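Local coordinates for protein aspartate-semialdehyde dehydrogenase (Candida albicans, PDB 3HSK) that catalyses the NADPH-dependent reductive dephosphorylation of 4-phospho-L-aspartate to L-aspartate semialdehyde, the second step toward methionine, threonine and isoleucine, at residues L25-S30 with H48-S53; D270-C275 with V355-T360; T314-D319 with S334-S339. All blocks are in the same frame, centred on the assembly; numbering follows the deposited sequence.

Contact 1 (L25-S30 with H48-S53); sequences LGATGS and HALGAS. With NAP (NADP nicotinamide-adenine-dinucleotide phosphate), chain C.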
loop_
_atom_site.group_PDB
_atom_site.type_symbol
_atom_site.label_atom_id
_atom_site.label_comp_id
_atom_site.label_asym_id
_atom_site.label_seq_id
_atom_site.Cartn_x
_atom_site.Cartn_y
_atom_site.Cartn_z
ATOM N N LEU A 25 -22.792 -0.791 25.704
ATOM C CA LEU A 25 -21.775 -1.373 26.568
ATOM C C LEU A 25 -20.406 -0.880 26.127
ATOM O O LEU A 25 -20.146 -0.739 24.930
ATOM C CB LEU A 25 -21.832 -2.900 26.506
ATOM C CG LEU A 25 -23.092 -3.577 27.058
ATOM C CD1 LEU A 25 -23.139 -5.044 26.667
ATOM C CD2 LEU A 25 -23.166 -3.415 28.573
ATOM N N GLY A 26 -19.533 -0.622 27.097
ATOM C CA GLY A 26 -18.236 -0.018 26.825
ATOM C C GLY A 26 -18.424 1.384 26.277
ATOM O O GLY A 26 -17.742 1.789 25.333
ATOM N N ALA A 27 -19.346 2.121 26.893
ATOM C CA ALA A 27 -19.821 3.406 26.382
ATOM C C ALA A 27 -18.775 4.513 26.398
ATOM O O ALA A 27 -18.827 5.428 25.578
ATOM C CB ALA A 27 -21.065 3.846 27.144
ATOM N N THR A 28 -17.825 4.415 27.326
ATOM C CA THR A 28 -16.806 5.453 27.522
ATOM C C THR A 28 -15.667 5.361 26.508
ATOM O O THR A 28 -14.990 6.352 26.232
ATOM C CB THR A 28 -16.243 5.428 28.962
ATOM O OG1 THR A 28 -15.745 4.117 29.262
ATOM C CG2 THR A 28 -17.338 5.774 29.961
ATOM N N GLY A 29 -15.479 4.173 25.938
ATOM C CA GLY A 29 -14.427 3.947 24.955
ATOM C C GLY A 29 -14.671 4.671 23.646
ATOM O O GLY A 29 -15.756 5.219 23.421
ATOM N N SER A 30 -13.653 4.653 22.785
ATOM C CA SER A 30 -13.673 5.346 21.493
ATOM C C SER A 30 -14.880 4.990 20.605
ATOM O O SER A 30 -15.608 5.882 20.160
ATOM C CB SER A 30 -12.361 5.086 20.744
ATOM O OG SER A 30 -12.338 5.789 19.511
ATOM N N HIS A 48 -30.981 4.644 26.407
ATOM C CA HIS A 48 -31.664 4.283 27.644
ATOM C C HIS A 48 -30.713 3.826 28.748
ATOM O O HIS A 48 -30.961 4.087 29.924
ATOM C CB HIS A 48 -32.706 3.193 27.359
ATOM C CG HIS A 48 -33.723 3.035 28.443
ATOM N ND1 HIS A 48 -33.738 1.952 29.296
ATOM C CD2 HIS A 48 -34.756 3.825 28.818
ATOM C CE1 HIS A 48 -34.740 2.080 30.147
ATOM N NE2 HIS A 48 -35.373 3.209 29.879
ATOM N N ALA A 49 -29.640 3.136 28.367
ATOM C CA ALA A 49 -28.662 2.615 29.322
ATOM C C ALA A 49 -27.241 2.710 28.770
ATOM O O ALA A 49 -27.006 2.426 27.592
ATOM C CB ALA A 49 -28.994 1.172 29.685
ATOM N N LEU A 50 -26.304 3.119 29.623
ATOM C CA LEU A 50 -24.883 3.150 29.269
ATOM C C LEU A 50 -24.064 2.323 30.249
ATOM O O LEU A 50 -24.293 2.374 31.455
ATOM C CB LEU A 50 -24.355 4.586 29.230
ATOM C CG LEU A 50 -24.934 5.580 28.215
ATOM C CD1 LEU A 50 -24.169 6.886 28.287
ATOM C CD2 LEU A 50 -24.902 5.029 26.789
ATOM N N GLY A 51 -23.104 1.567 29.731
ATOM C CA GLY A 51 -22.309 0.674 30.560
ATOM C C GLY A 51 -20.815 0.808 30.353
ATOM O O GLY A 51 -20.343 0.900 29.218
ATOM N N ALA A 52 -20.079 0.826 31.465
ATOM C CA ALA A 52 -18.617 0.782 31.466
ATOM C C ALA A 52 -18.123 0.044 32.715
ATOM O O ALA A 52 -18.911 -0.614 33.397
ATOM C CB ALA A 52 -18.037 2.184 31.390
ATOM N N SER A 53 -16.827 0.155 33.011
ATOM C CA SER A 53 -16.215 -0.526 34.166
ATOM C C SER A 53 -16.570 0.101 35.518
ATOM O O SER A 53 -17.382 1.030 35.594
ATOM C CB SER A 53 -14.688 -0.598 34.005
ATOM O OG SER A 53 -14.078 0.654 34.265
HETATM P PA NAP C . -10.982 0.365 26.694
HETATM O O1A NAP C . -11.201 1.714 27.269
HETATM O O2A NAP C . -9.951 -0.379 27.459
HETATM O O5B NAP C . -12.364 -0.457 26.668
HETATM C C5B NAP C . -13.464 0.009 25.922
HETATM C C4B NAP C . -14.659 0.119 26.853
HETATM O O4B NAP C . -14.724 -1.034 27.676
HETATM C C3B NAP C . -14.541 1.328 27.770
HETATM O O3B NAP C . -15.735 2.071 27.741
HETATM C C2B NAP C . -14.313 0.729 29.143
HETATM O O2B NAP C . -14.911 1.476 30.174
HETATM C C1B NAP C . -14.923 -0.658 29.025
HETATM N N9A NAP C . -14.292 -1.591 29.980
HETATM C C8A NAP C . -12.954 -1.847 30.141
HETATM N N7A NAP C . -12.808 -2.757 31.129
HETATM C C5A NAP C . -14.031 -3.085 31.602
HETATM C C6A NAP C . -14.459 -3.955 32.604
HETATM N N6A NAP C . -13.577 -4.663 33.304
HETATM N N1A NAP C . -15.813 -4.084 32.871
HETATM C C2A NAP C . -16.738 -3.353 32.144
HETATM N N3A NAP C . -16.302 -2.489 31.157
HETATM C C4A NAP C . -14.976 -2.356 30.889
HETATM O O3 NAP C . -10.577 0.473 25.138
HETATM P PN NAP C . -10.577 1.712 24.105
HETATM O O1N NAP C . -9.738 1.323 22.946
HETATM O O2N NAP C . -11.969 2.161 23.871
HETATM O O5D NAP C . -9.800 2.862 24.925
HETATM C C5D NAP C . -9.376 4.043 24.275
HETATM C C4D NAP C . -7.870 4.062 23.988
HETATM O O4D NAP C . -7.314 5.254 24.527
HETATM C C3D NAP C . -7.083 2.890 24.574
HETATM O O3D NAP C . -6.758 1.932 23.589
HETATM C C2D NAP C . -5.840 3.517 25.183
HETATM O O2D NAP C . -4.734 3.397 24.312
HETATM C C1D NAP C . -6.190 4.992 25.355
HETATM N N1N NAP C . -6.473 5.323 26.777
HETATM C C2N NAP C . -5.547 6.059 27.475
HETATM C C3N NAP C . -5.764 6.402 28.813
HETATM C C7N NAP C . -4.910 7.463 29.459
HETATM O O7N NAP C . -4.844 7.543 30.869
HETATM N N7N NAP C . -4.230 8.310 28.682
HETATM C C4N NAP C . -6.939 5.984 29.445
HETATM C C5N NAP C . -7.880 5.236 28.736
HETATM C C6N NAP C . -7.634 4.915 27.401
HETATM P P2B NAP C . -13.999 2.292 31.226
HETATM O O1X NAP C . -14.745 2.340 32.533
HETATM O O2X NAP C . -13.762 3.689 30.707
HETATM O O3X NAP C . -12.663 1.615 31.422
#
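The buried contact of L25, G26, A27 and T28 with L50, G51 and A52 joins the glycine-rich loop of a Rossmann fold to the next parallel strand, at the adenosine end of the NADP site. Strand 20-25, helix 30-39 and strand 45-52 form a beta-alpha-beta unit, with L25 paired in parallel with G51. From there the chain turns away in a type I beta turn from G26 to G29. A27 N donates to G51 O over 2.8 Å in an almost straight bond (171° at the hydrogen), which ties the base of the loop to the neighbouring strand. A27 CB packs on L50 CB at 4.0 Å; Y61, which L50 also touches, bonds through its hydroxyl to A27 O. Without a side chain, G26 lets the adenosine ribose settle directly over its backbone, and NAP O3B comes within 3.1 Å of G26 C. T28 touches both strand and cofactor. Its chi1 of 55° sets OG1 between backbone N and carbonyl carbon, where it receives the ribose hydroxyl O3B and donates to O2X of the 2'-phosphate, a very short bond of 2.5 Å between T28 OG1 and NAP O2X. CG2 of T28 turns instead to the strand and rests 3.9 Å from A52 CB. Helix 30-39 begins right after the N-cap G29, and S30 N at its start donates to NAP O2N on the nicotinamide-side phosphate; the helix end probably helps to stabilise that negative charge. The 2'-phosphate, the mark of NADP, is held by S53, just beyond A52, whose N and OG both donate to O1X, with S53 OG 2.5 Å from NAP O1X.

Contact 2 (D270-C275 with V355-T360); sequences DGHTEC and VLSHNT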
loop_
_atom_site.group_PDB
_atom_site.type_symbol
_atom_site.label_atom_id
_atom_site.label_comp_id
_atom_site.label_asym_id
_atom_site.label_seq_id
_atom_site.Cartn_x
_atom_site.Cartn_y
_atom_site.Cartn_z
ATOM N N ASP A 270 -7.608 10.602 9.108
ATOM C CA ASP A 270 -8.893 9.945 8.840
ATOM C C ASP A 270 -9.033 9.415 7.412
ATOM O O ASP A 270 -8.776 10.136 6.448
ATOM C CB ASP A 270 -10.059 10.898 9.143
ATOM C CG ASP A 270 -10.366 11.001 10.627
ATOM O OD1 ASP A 270 -10.571 9.940 11.263
ATOM O OD2 ASP A 270 -10.423 12.139 11.158
ATOM N N GLY A 271 -9.448 8.150 7.301
ATOM C CA GLY A 271 -9.793 7.527 6.020
ATOM C C GLY A 271 -8.819 6.446 5.614
ATOM O O GLY A 271 -7.666 6.745 5.296
ATOM N N HIS A 272 -9.270 5.190 5.625
ATOM C CA HIS A 272 -8.424 4.064 5.222
ATOM C C HIS A 272 -8.451 3.888 3.710
ATOM O O HIS A 272 -9.516 3.892 3.099
ATOM C CB HIS A 272 -8.863 2.749 5.880
ATOM C CG HIS A 272 -8.869 2.778 7.379
ATOM N ND1 HIS A 272 -9.830 2.131 8.129
ATOM C CD2 HIS A 272 -8.039 3.373 8.268
ATOM C CE1 HIS A 272 -9.591 2.326 9.413
ATOM N NE2 HIS A 272 -8.511 3.077 9.525
ATOM N N THR A 273 -7.270 3.724 3.128
ATOM C CA THR A 273 -7.111 3.445 1.710
ATOM C C THR A 273 -6.683 1.984 1.556
ATOM O O THR A 273 -5.870 1.484 2.339
ATOM C CB THR A 273 -6.064 4.389 1.060
ATOM O OG1 THR A 273 -6.474 5.755 1.228
ATOM C CG2 THR A 273 -5.907 4.109 -0.441
ATOM N N GLU A 274 -7.253 1.300 0.564
ATOM C CA GLU A 274 -6.872 -0.072 0.253
ATOM C C GLU A 274 -6.631 -0.208 -1.245
ATOM O O GLU A 274 -7.487 0.153 -2.060
ATOM C CB GLU A 274 -7.943 -1.076 0.723
ATOM C CG GLU A 274 -8.270 -0.974 2.209
ATOM C CD GLU A 274 -9.132 -2.110 2.735
ATOM O OE1 GLU A 274 -8.955 -3.278 2.319
ATOM O OE2 GLU A 274 -9.982 -1.822 3.598
ATOM N N CYS A 275 -5.450 -0.710 -1.586
ATOM C CA CYS A 275 -5.078 -1.015 -2.952
ATOM C C CYS A 275 -5.369 -2.488 -3.181
ATOM O O CYS A 275 -4.644 -3.363 -2.682
ATOM C CB CYS A 275 -3.600 -0.695 -3.183
ATOM S SG CYS A 275 -3.249 1.082 -3.094
ATOM N N VAL A 355 -9.571 1.826 -2.941
ATOM C CA VAL A 355 -10.773 1.982 -2.125
ATOM C C VAL A 355 -10.513 2.905 -0.937
ATOM O O VAL A 355 -9.556 2.714 -0.181
ATOM C CB VAL A 355 -11.274 0.615 -1.593
ATOM C CG1 VAL A 355 -12.564 0.771 -0.809
ATOM C CG2 VAL A 355 -11.471 -0.377 -2.728
ATOM N N LEU A 356 -11.372 3.908 -0.782
ATOM C CA LEU A 356 -11.350 4.779 0.384
ATOM C C LEU A 356 -12.597 4.506 1.198
ATOM O O LEU A 356 -13.719 4.711 0.725
ATOM C CB LEU A 356 -11.304 6.257 -0.016
ATOM C CG LEU A 356 -11.451 7.315 1.087
ATOM C CD1 LEU A 356 -10.295 7.259 2.095
ATOM C CD2 LEU A 356 -11.567 8.712 0.482
ATOM N N SER A 357 -12.390 4.032 2.418
ATOM C CA SER A 357 -13.483 3.758 3.319
ATOM C C SER A 357 -14.016 5.065 3.894
ATOM O O SER A 357 -13.299 6.068 3.952
ATOM C CB SER A 357 -13.017 2.832 4.432
ATOM O OG SER A 357 -12.107 3.503 5.272
ATOM N N HIS A 358 -15.285 5.052 4.287
ATOM C CA HIS A 358 -15.890 6.176 4.990
ATOM C C HIS A 358 -16.461 5.700 6.304
ATOM O O HIS A 358 -17.402 4.897 6.335
ATOM C CB HIS A 358 -16.952 6.864 4.133
ATOM C CG HIS A 358 -16.388 7.485 2.899
ATOM N ND1 HIS A 358 -16.407 6.853 1.677
ATOM C CD2 HIS A 358 -15.736 8.655 2.709
ATOM C CE1 HIS A 358 -15.811 7.616 0.782
ATOM N NE2 HIS A 358 -15.394 8.714 1.383
ATOM N N ASN A 359 -15.864 6.200 7.384
ATOM C CA ASN A 359 -16.205 5.795 8.743
ATOM C C ASN A 359 -17.665 6.039 9.102
ATOM O O ASN A 359 -18.259 5.280 9.866
ATOM C CB ASN A 359 -15.290 6.500 9.754
ATOM C CG ASN A 359 -15.540 6.038 11.170
ATOM O OD1 ASN A 359 -15.122 4.945 11.562
ATOM N ND2 ASN A 359 -16.256 6.858 11.941
ATOM N N THR A 360 -18.234 7.101 8.540
ATOM C CA THR A 360 -19.615 7.494 8.807
ATOM C C THR A 360 -20.603 6.367 8.501
ATOM O O THR A 360 -21.586 6.185 9.225
ATOM C CB THR A 360 -20.003 8.764 8.007
ATOM O OG1 THR A 360 -19.609 8.608 6.634
ATOM C CG2 THR A 360 -19.317 10.002 8.588
HETATM O O HOH W 1 -12.180 5.390 7.119
#
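H272 and S357 meet through backbone and water together. S357 N donates to H272 O at 3.0 Å, nearly in line with the carbonyl, and a water joins H272 N to S357 OG. That water accepts from H272 N at 3.3 Å and lies 2.6 Å from S357 OG, bridging the histidine backbone and the serine hydroxyl. S357 OG stands between its own N and carbonyl carbon (chi1 68°), which aims it across the contact, 3.4 Å from H272 CB. The imidazole itself leads off from the other segment, and the water sits above one of its faces, toward the rim. Farther along the strands, E274 and V355 form the hydrogen-bonded pair: E274 N donates to V355 O and V355 N to E274 O, both in the carbonyl plane, with E274 N 2.8 Å from V355 O. T273 and L356 make the non-hydrogen-bonded pair next to it, where T273 CA approaches V355 O to 3.2 Å. L356, with CG anti to its backbone N (chi1 173°), reaches back with CD1 to pack 3.9 Å from G271 C, against a residue that has no side chain of its own. Further out, the carboxylate of E274 is held by T196 of the adjacent strand 191-199, and C275 packs on Q262 of the second subunit. The side chains of H272 and N359 both touch C172, at the start of helix 172-188, that of H272 at about 4 Å between nearest side-chain atoms. This antiparallel pairing thus belongs to the active site of aspartate-semialdehyde dehydrogenases, in which H272 is the predicted proton acceptor and C172 the predicted acyl-thioester nucleophile.

Contact 3 (T314-D319 with S334-S339); sequences TIHVLD and SGYGVS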
loop_
_atom_site.group_PDB
_atom_site.type_symbol
_atom_site.label_atom_id
_atom_site.label_comp_id
_atom_site.label_asym_id
_atom_site.label_seq_id
_atom_site.Cartn_x
_atom_site.Cartn_y
_atom_site.Cartn_z
ATOM N N THR A 314 -23.983 2.719 -2.375
ATOM C CA THR A 314 -22.910 2.432 -1.424
ATOM C C THR A 314 -21.518 2.795 -1.956
ATOM O O THR A 314 -20.577 2.937 -1.171
ATOM C CB THR A 314 -22.905 0.945 -0.963
ATOM O OG1 THR A 314 -22.793 0.076 -2.096
ATOM C CG2 THR A 314 -24.162 0.614 -0.181
ATOM N N ILE A 315 -21.394 2.943 -3.278
ATOM C CA ILE A 315 -20.102 3.180 -3.918
ATOM C C ILE A 315 -20.089 4.424 -4.807
ATOM O O ILE A 315 -20.952 4.593 -5.682
ATOM C CB ILE A 315 -19.674 1.975 -4.783
ATOM C CG1 ILE A 315 -19.746 0.671 -3.982
ATOM C CG2 ILE A 315 -18.267 2.197 -5.358
ATOM C CD1 ILE A 315 -19.931 -0.558 -4.838
ATOM N N HIS A 316 -19.099 5.287 -4.587
ATOM C CA HIS A 316 -18.854 6.404 -5.491
ATOM C C HIS A 316 -17.643 6.103 -6.369
ATOM O O HIS A 316 -16.495 6.116 -5.903
ATOM C CB HIS A 316 -18.682 7.722 -4.730
ATOM C CG HIS A 316 -18.666 8.934 -5.614
ATOM N ND1 HIS A 316 -19.371 9.007 -6.797
ATOM C CD2 HIS A 316 -18.051 10.133 -5.472
ATOM C CE1 HIS A 316 -19.177 10.189 -7.353
ATOM N NE2 HIS A 316 -18.384 10.893 -6.567
ATOM N N VAL A 317 -17.919 5.797 -7.634
ATOM C CA VAL A 317 -16.881 5.557 -8.634
ATOM C C VAL A 317 -16.311 6.911 -9.092
ATOM O O VAL A 317 -17.057 7.811 -9.470
ATOM C CB VAL A 317 -17.431 4.730 -9.829
ATOM C CG1 VAL A 317 -16.388 4.559 -10.911
ATOM C CG2 VAL A 317 -17.918 3.366 -9.358
ATOM N N LEU A 318 -14.990 7.048 -9.019
ATOM C CA LEU A 318 -14.302 8.279 -9.396
ATOM C C LEU A 318 -13.421 8.047 -10.620
ATOM O O LEU A 318 -12.695 7.053 -10.686
ATOM C CB LEU A 318 -13.457 8.793 -8.228
ATOM C CG LEU A 318 -14.145 9.056 -6.882
ATOM C CD1 LEU A 318 -13.108 9.168 -5.793
ATOM C CD2 LEU A 318 -14.994 10.312 -6.928
ATOM N N ASP A 319 -13.489 8.972 -11.579
ATOM C CA ASP A 319 -12.798 8.830 -12.865
ATOM C C ASP A 319 -11.445 9.530 -12.935
ATOM O O ASP A 319 -10.634 9.216 -13.808
ATOM C CB ASP A 319 -13.684 9.331 -14.011
ATOM C CG ASP A 319 -14.898 8.451 -14.239
ATOM O OD1 ASP A 319 -14.741 7.210 -14.264
ATOM O OD2 ASP A 319 -16.008 9.003 -14.400
ATOM N N SER A 334 -18.767 11.374 2.208
ATOM C CA SER A 334 -19.118 10.831 3.527
ATOM C C SER A 334 -20.471 10.106 3.545
ATOM O O SER A 334 -20.762 9.351 4.474
ATOM C CB SER A 334 -19.079 11.925 4.599
ATOM O OG SER A 334 -20.057 12.920 4.347
ATOM N N GLY A 335 -21.285 10.329 2.512
ATOM C CA GLY A 335 -22.567 9.638 2.365
ATOM C C GLY A 335 -22.469 8.254 1.742
ATOM O O GLY A 335 -23.442 7.502 1.752
ATOM N N TYR A 336 -21.299 7.917 1.197
ATOM C CA TYR A 336 -21.066 6.606 0.599
ATOM C C TYR A 336 -20.332 5.667 1.557
ATOM O O TYR A 336 -19.618 6.115 2.449
ATOM C CB TYR A 336 -20.250 6.736 -0.689
ATOM C CG TYR A 336 -20.922 7.504 -1.806
ATOM C CD1 TYR A 336 -20.748 8.877 -1.931
ATOM C CD2 TYR A 336 -21.710 6.852 -2.754
ATOM C CE1 TYR A 336 -21.350 9.589 -2.963
ATOM C CE2 TYR A 336 -22.321 7.559 -3.796
ATOM C CZ TYR A 336 -22.134 8.927 -3.888
ATOM O OH TYR A 336 -22.728 9.641 -4.909
ATOM N N GLY A 337 -20.503 4.363 1.355
ATOM C CA GLY A 337 -19.762 3.363 2.111
ATOM C C GLY A 337 -18.286 3.460 1.787
ATOM O O GLY A 337 -17.442 3.532 2.682
ATOM N N VAL A 338 -17.991 3.473 0.489
ATOM C CA VAL A 338 -16.633 3.580 -0.022
ATOM C C VAL A 338 -16.563 4.507 -1.240
ATOM O O VAL A 338 -17.556 4.693 -1.958
ATOM C CB VAL A 338 -16.043 2.193 -0.415
ATOM C CG1 VAL A 338 -15.827 1.304 0.821
ATOM C CG2 VAL A 338 -16.912 1.484 -1.471
ATOM N N SER A 339 -15.394 5.100 -1.453
ATOM C CA SER A 339 -15.064 5.715 -2.727
ATOM C C SER A 339 -14.115 4.758 -3.405
ATOM O O SER A 339 -13.235 4.191 -2.755
ATOM C CB SER A 339 -14.376 7.067 -2.543
ATOM O OG SER A 339 -15.215 7.984 -1.871
#
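Strands 315-318 and 338-345 are the parallel pair of a beta-alpha-beta unit whose connection carries helix 326-329, and here T314, I315 and H316 meet Y336, G337, V338 and S339 at the margin of the mixed sheet. T314 O receives two amides of the incoming chain: V338 N at 3.1 Å, pointing nearly along the carbonyl bond, and G337 N at 2.9 Å in a weak, bent bond. Two residues on, H316 N donates to V338 O at 3.1 Å, and the parallel bridges pair I315 with V338 and H316 with S339. The side-chain feature is H316 against Y336. The backbone sets H316 CB squarely over the phenol, 3.5 Å from the centroid of the Y336 ring and 2° off the ring normal, a CH-pi contact. A chi1 of -170° then swings the imidazole on toward the hydroxyl end in an offset stack, the planes 13° apart and the H316 and Y336 centroids separated by 4.8 Å; Y336 OH therefore lies over a face of the imidazole. On the sheet face of I315 and V338, those two side chains run side by side, with I315 CG1 3.9 Å from V338 CG2. S339 is on the face of H316, where its CB meets L318 CD1 while its hydroxyl bonds to D333. Strand 338-345 is flanked on its other edge by strand 351-357, through S339 and L356, and helices 288-297 and 172-188 cover the I315-V338 face through L295, P183 and A179.

Overall arrangement
From the N terminus, contact 1 comes first, closing a loop of 17 residues around helix 30-39 within the NADP-binding domain. It is complete before the others begin. Contact 2 then opens at 270-275 and closes at 355-360 after 79 intervening residues; contact 3, with its own 14-residue connection, is nested inside that span. Contacts 2 and 3 share the mixed sheet: strands 351-357 and 338-345 are neighbours, and L356 N to S339 O and T360 OG1 to S334 O, both probable hydrogen bonds, link them. Contact 1 belongs to the separate parallel sheet, its centre 26 Å from that of contact 2, though their nearest atoms are about 8 Å apart.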